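Local coordinates for uncharacterized protein (Staphylococcus aureus subsp. aureus, PDB 4H0A) that is of unknown function but belongs to the CAP family of cysteine-rich secretory proteins, pairing a CAP domain with a CAP-associated N-terminal domain, at residues S111-P124 / F135-I148. Numbering follows the deposited sequence.
Sequences SAEIFNHTSINPEP and FELSDEDLKTQTLI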
loop_
_atom_site.group_PDB
_atom_site.type_symbol
_atom_site.label_atom_id
_atom_site.label_comp_id
_atom_site.label_asym_id
_atom_site.label_seq_id
_atom_site.Cartn_x
_atom_site.Cartn_y
_atom_site.Cartn_z
ATOM N N SER A 111 7.803 2.338 -16.868
ATOM C CA SER A 111 6.349 2.547 -16.823
ATOM C C SER A 111 5.801 3.099 -18.163
ATOM O O SER A 111 4.656 2.815 -18.493
ATOM C CB SER A 111 5.963 3.472 -15.671
ATOM O OG SER A 111 6.237 4.831 -15.976
ATOM N N ALA A 112 6.611 3.840 -18.951
ATOM C CA ALA A 112 6.169 4.368 -20.255
ATOM C C ALA A 112 5.859 3.247 -21.278
ATOM O O ALA A 112 5.047 3.460 -22.181
ATOM C CB ALA A 112 7.222 5.300 -20.834
ATOM N N GLU A 113 6.514 2.072 -21.133
ATOM C CA GLU A 113 6.330 0.879 -21.978
ATOM C C GLU A 113 4.924 0.223 -21.788
ATOM O O GLU A 113 4.502 -0.550 -22.644
ATOM C CB GLU A 113 7.436 -0.142 -21.634
ATOM C CG GLU A 113 7.539 -1.380 -22.507
ATOM C CD GLU A 113 8.677 -2.287 -22.074
ATOM O OE1 GLU A 113 9.846 -1.954 -22.375
ATOM O OE2 GLU A 113 8.402 -3.311 -21.408
ATOM N N ILE A 114 4.222 0.494 -20.679
ATOM C CA ILE A 114 2.888 -0.073 -20.437
ATOM C C ILE A 114 1.898 0.443 -21.479
ATOM O O ILE A 114 1.228 -0.341 -22.144
ATOM C CB ILE A 114 2.411 0.265 -19.000
ATOM C CG1 ILE A 114 3.270 -0.484 -17.964
ATOM C CG2 ILE A 114 0.923 -0.068 -18.815
ATOM C CD1 ILE A 114 3.265 0.134 -16.610
ATOM N N PHE A 115 1.868 1.750 -21.655
ATOM C CA PHE A 115 0.931 2.415 -22.553
ATOM C C PHE A 115 1.128 2.125 -24.064
ATOM O O PHE A 115 0.178 2.337 -24.820
ATOM C CB PHE A 115 0.993 3.942 -22.350
ATOM C CG PHE A 115 1.237 4.402 -20.930
ATOM C CD1 PHE A 115 0.360 4.060 -19.911
ATOM C CD2 PHE A 115 2.345 5.174 -20.614
ATOM C CE1 PHE A 115 0.590 4.476 -18.599
ATOM C CE2 PHE A 115 2.576 5.586 -19.303
ATOM C CZ PHE A 115 1.701 5.226 -18.302
ATOM N N ASN A 116 2.313 1.673 -24.515
ATOM C CA ASN A 116 2.539 1.463 -25.958
ATOM C C ASN A 116 1.613 0.405 -26.588
ATOM O O ASN A 116 1.296 0.524 -27.775
ATOM C CB ASN A 116 4.001 1.115 -26.275
ATOM C CG ASN A 116 4.525 -0.198 -25.784
ATOM O OD1 ASN A 116 3.815 -1.007 -25.173
ATOM N ND2 ASN A 116 5.818 -0.425 -26.029
ATOM N N HIS A 117 1.199 -0.622 -25.816
ATOM C CA HIS A 117 0.349 -1.699 -26.332
ATOM C C HIS A 117 -0.765 -2.104 -25.342
ATOM O O HIS A 117 -1.221 -3.248 -25.400
ATOM C CB HIS A 117 1.223 -2.924 -26.663
ATOM N N THR A 118 -1.224 -1.179 -24.461
ATOM C CA THR A 118 -2.266 -1.490 -23.464
ATOM C C THR A 118 -3.370 -0.430 -23.451
ATOM O O THR A 118 -3.088 0.761 -23.335
ATOM C CB THR A 118 -1.653 -1.612 -22.051
ATOM O OG1 THR A 118 -0.467 -2.400 -22.118
ATOM C CG2 THR A 118 -2.606 -2.253 -21.040
ATOM N N SER A 119 -4.630 -0.881 -23.496
ATOM C CA SER A 119 -5.801 -0.005 -23.436
ATOM C C SER A 119 -5.959 0.561 -22.027
ATOM O O SER A 119 -6.083 -0.217 -21.078
ATOM C CB SER A 119 -7.059 -0.782 -23.834
ATOM O OG SER A 119 -8.246 -0.016 -23.695
ATOM N N ILE A 120 -5.894 1.898 -21.877
ATOM C CA ILE A 120 -6.071 2.549 -20.575
ATOM C C ILE A 120 -7.216 3.545 -20.722
ATOM O O ILE A 120 -7.236 4.298 -21.691
ATOM C CB ILE A 120 -4.751 3.203 -20.036
ATOM C CG1 ILE A 120 -3.882 2.154 -19.293
ATOM C CG2 ILE A 120 -5.042 4.388 -19.075
ATOM C CD1 ILE A 120 -2.944 1.334 -20.134
ATOM N N ASN A 121 -8.163 3.538 -19.765
ATOM C CA ASN A 121 -9.312 4.438 -19.781
ATOM C C ASN A 121 -9.114 5.517 -18.706
ATOM O O ASN A 121 -8.898 5.177 -17.549
ATOM C CB ASN A 121 -10.605 3.648 -19.548
ATOM C CG ASN A 121 -10.798 2.505 -20.529
ATOM O OD1 ASN A 121 -10.483 2.612 -21.719
ATOM N ND2 ASN A 121 -11.329 1.383 -20.061
ATOM N N PRO A 122 -9.159 6.832 -19.042
ATOM C CA PRO A 122 -8.971 7.854 -17.994
ATOM C C PRO A 122 -10.112 7.926 -16.975
ATOM O O PRO A 122 -9.847 8.284 -15.835
ATOM C CB PRO A 122 -8.877 9.171 -18.782
ATOM C CG PRO A 122 -8.720 8.788 -20.189
ATOM C CD PRO A 122 -9.380 7.475 -20.351
ATOM N N GLU A 123 -11.370 7.619 -17.374
ATOM C CA GLU A 123 -12.529 7.625 -16.467
ATOM C C GLU A 123 -13.090 6.199 -16.356
ATOM O O GLU A 123 -14.110 5.888 -16.981
ATOM C CB GLU A 123 -13.608 8.604 -16.961
ATOM C CG GLU A 123 -13.290 10.062 -16.682
ATOM C CD GLU A 123 -14.383 11.034 -17.089
ATOM O OE1 GLU A 123 -15.106 10.745 -18.069
ATOM O OE2 GLU A 123 -14.506 12.097 -16.438
ATOM N N PRO A 124 -12.397 5.287 -15.640
ATOM C CA PRO A 124 -12.895 3.905 -15.552
ATOM C C PRO A 124 -14.221 3.849 -14.798
ATOM O O PRO A 124 -14.438 4.587 -13.835
ATOM C CB PRO A 124 -11.772 3.145 -14.852
ATOM C CG PRO A 124 -10.950 4.161 -14.207
ATOM C CD PRO A 124 -11.165 5.475 -14.854
ATOM N N PHE A 135 -14.435 6.633 -11.483
ATOM C CA PHE A 135 -13.274 7.298 -10.898
ATOM C C PHE A 135 -12.759 8.414 -11.781
ATOM O O PHE A 135 -12.720 8.261 -12.999
ATOM C CB PHE A 135 -12.135 6.300 -10.659
ATOM C CG PHE A 135 -12.396 5.307 -9.556
ATOM C CD1 PHE A 135 -12.606 5.732 -8.251
ATOM C CD2 PHE A 135 -12.349 3.945 -9.805
ATOM C CE1 PHE A 135 -12.782 4.811 -7.220
ATOM C CE2 PHE A 135 -12.541 3.029 -8.774
ATOM C CZ PHE A 135 -12.763 3.468 -7.493
ATOM N N GLU A 136 -12.332 9.523 -11.152
ATOM C CA GLU A 136 -11.732 10.686 -11.818
ATOM C C GLU A 136 -10.222 10.598 -11.591
ATOM O O GLU A 136 -9.742 11.081 -10.566
ATOM C CB GLU A 136 -12.317 11.991 -11.235
ATOM C CG GLU A 136 -13.806 12.174 -11.478
ATOM C CD GLU A 136 -14.192 12.287 -12.939
ATOM O OE1 GLU A 136 -13.512 13.034 -13.679
ATOM O OE2 GLU A 136 -15.166 11.617 -13.348
ATOM N N LEU A 137 -9.484 9.916 -12.493
ATOM C CA LEU A 137 -8.035 9.722 -12.311
ATOM C C LEU A 137 -7.243 11.004 -12.622
ATOM O O LEU A 137 -7.305 11.501 -13.747
ATOM C CB LEU A 137 -7.485 8.543 -13.150
ATOM C CG LEU A 137 -7.300 7.234 -12.361
ATOM C CD1 LEU A 137 -8.623 6.586 -12.075
ATOM C CD2 LEU A 137 -6.381 6.266 -13.091
ATOM N N SER A 138 -6.483 11.524 -11.620
ATOM C CA SER A 138 -5.649 12.729 -11.769
ATOM C C SER A 138 -4.425 12.451 -12.644
ATOM O O SER A 138 -4.197 11.302 -13.029
ATOM C CB SER A 138 -5.201 13.251 -10.400
ATOM O OG SER A 138 -4.242 12.419 -9.763
ATOM N N ASP A 139 -3.641 13.509 -12.970
ATOM C CA ASP A 139 -2.427 13.362 -13.795
ATOM C C ASP A 139 -1.430 12.411 -13.153
ATOM O O ASP A 139 -0.880 11.551 -13.839
ATOM C CB ASP A 139 -1.736 14.720 -14.052
ATOM C CG ASP A 139 -2.155 15.390 -15.342
ATOM O OD1 ASP A 139 -2.348 14.674 -16.347
ATOM O OD2 ASP A 139 -2.286 16.638 -15.349
ATOM N N GLU A 140 -1.196 12.590 -11.846
ATOM C CA GLU A 140 -0.308 11.758 -11.038
ATOM C C GLU A 140 -0.791 10.291 -11.035
ATOM O O GLU A 140 0.043 9.389 -11.133
ATOM C CB GLU A 140 -0.246 12.311 -9.593
ATOM C CG GLU A 140 0.672 11.555 -8.641
ATOM C CD GLU A 140 0.772 12.166 -7.253
ATOM O OE1 GLU A 140 1.165 13.350 -7.154
ATOM O OE2 GLU A 140 0.482 11.453 -6.265
ATOM N N ASP A 141 -2.130 10.057 -10.939
ATOM C CA ASP A 141 -2.698 8.696 -10.902
ATOM C C ASP A 141 -2.424 7.907 -12.188
ATOM O O ASP A 141 -2.066 6.741 -12.105
ATOM C CB ASP A 141 -4.224 8.723 -10.654
ATOM C CG ASP A 141 -4.659 9.279 -9.310
ATOM O OD1 ASP A 141 -3.933 9.065 -8.312
ATOM O OD2 ASP A 141 -5.763 9.863 -9.240
ATOM N N LEU A 142 -2.568 8.527 -13.364
ATOM C CA LEU A 142 -2.344 7.811 -14.629
ATOM C C LEU A 142 -0.899 7.400 -14.854
ATOM O O LEU A 142 -0.648 6.376 -15.499
ATOM C CB LEU A 142 -2.774 8.673 -15.823
ATOM C CG LEU A 142 -4.259 8.870 -15.963
ATOM C CD1 LEU A 142 -4.548 10.033 -16.872
ATOM C CD2 LEU A 142 -4.919 7.615 -16.509
ATOM N N LYS A 143 0.042 8.220 -14.386
ATOM C CA LYS A 143 1.467 7.955 -14.594
ATOM C C LYS A 143 2.045 7.027 -13.519
ATOM O O LYS A 143 2.944 6.250 -13.835
ATOM C CB LYS A 143 2.274 9.272 -14.613
ATOM C CG LYS A 143 2.663 9.757 -16.012
ATOM C CD LYS A 143 1.491 10.269 -16.829
ATOM C CE LYS A 143 1.969 10.888 -18.119
ATOM N NZ LYS A 143 0.843 11.297 -19.003
ATOM N N THR A 144 1.586 7.141 -12.258
ATOM C CA THR A 144 2.197 6.401 -11.145
ATOM C C THR A 144 1.269 5.473 -10.348
ATOM O O THR A 144 1.749 4.830 -9.416
ATOM C CB THR A 144 2.839 7.425 -10.202
ATOM O OG1 THR A 144 1.813 8.151 -9.510
ATOM C CG2 THR A 144 3.793 8.382 -10.957
ATOM N N GLN A 145 -0.015 5.372 -10.710
ATOM C CA GLN A 145 -0.978 4.489 -10.038
ATOM C C GLN A 145 -1.979 3.983 -11.066
ATOM O O GLN A 145 -3.173 3.900 -10.779
ATOM C CB GLN A 145 -1.689 5.290 -8.935
ATOM C CG GLN A 145 -2.197 4.452 -7.787
ATOM C CD GLN A 145 -2.963 5.272 -6.777
ATOM O OE1 GLN A 145 -3.228 6.459 -6.953
ATOM N NE2 GLN A 145 -3.364 4.647 -5.702
ATOM N N THR A 146 -1.494 3.675 -12.277
ATOM C CA THR A 146 -2.327 3.334 -13.430
ATOM C C THR A 146 -3.329 2.238 -13.126
ATOM O O THR A 146 -2.938 1.185 -12.638
ATOM C CB THR A 146 -1.461 2.906 -14.614
ATOM O OG1 THR A 146 -0.276 3.699 -14.611
ATOM C CG2 THR A 146 -2.200 3.035 -15.956
ATOM N N LEU A 147 -4.618 2.489 -13.421
ATOM C CA LEU A 147 -5.683 1.498 -13.256
ATOM C C LEU A 147 -5.906 0.874 -14.621
ATOM O O LEU A 147 -6.224 1.602 -15.561
ATOM C CB LEU A 147 -6.961 2.148 -12.721
ATOM C CG LEU A 147 -8.148 1.208 -12.465
ATOM C CD1 LEU A 147 -7.788 0.111 -11.444
ATOM C CD2 LEU A 147 -9.349 1.986 -11.958
ATOM N N ILE A 148 -5.677 -0.438 -14.763
ATOM C CA ILE A 148 -5.804 -1.122 -16.057
ATOM C C ILE A 148 -6.809 -2.238 -15.929
ATOM O O ILE A 148 -6.741 -2.983 -14.959
ATOM C CB ILE A 148 -4.431 -1.676 -16.546
ATOM C CG1 ILE A 148 -3.327 -0.590 -16.498
ATOM C CG2 ILE A 148 -4.562 -2.255 -17.966
ATOM C CD1 ILE A 148 -1.914 -1.077 -16.783
#
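With CG1 beside the backbone N in both I120 (chi1 -85°) and I148 (chi1 -51°), the two isoleucines bring these methylenes 4.0 Å apart, a worked example of a loop packing its side chains along the edge strand of a β-sheet. Strand 145-150 is the outermost strand of the antiparallel seven-stranded sheet in the CAP-associated N-terminal region; its other side pairs with strand 153-159, whose V157 also packs on I114 and I148. The branches of I148 divide the work: CD1 reaches I114 CG2 at 3.6 Å, while CG2 meets T118 CG2, the two side chains crossing at about a right angle. With T118 OG1 donating to I114 O (2.7 Å) across the turn 114-117, the CG2 of T118 is left to meet I148. I120 CG1 also rests on T146 CG2, which approaches the F115 ring at its edge. Beyond I120, the loop passes helix 139-144, opened by a capping box of S138 and D141, and P124 packs against two leucines, its CG 3.5 Å from L147 CD2 and its CD 3.9 Å from L137 CD1. Nearby, the side chains of E123 and E136 lie side by side, pointing the same way, with their carboxylate planes 80° apart, a like-charged pair that may favour protonation of one. The hairpin of strands 125-128 and 131-136 is joined at this end by F135 N donating to P124 O at 3.1 Å.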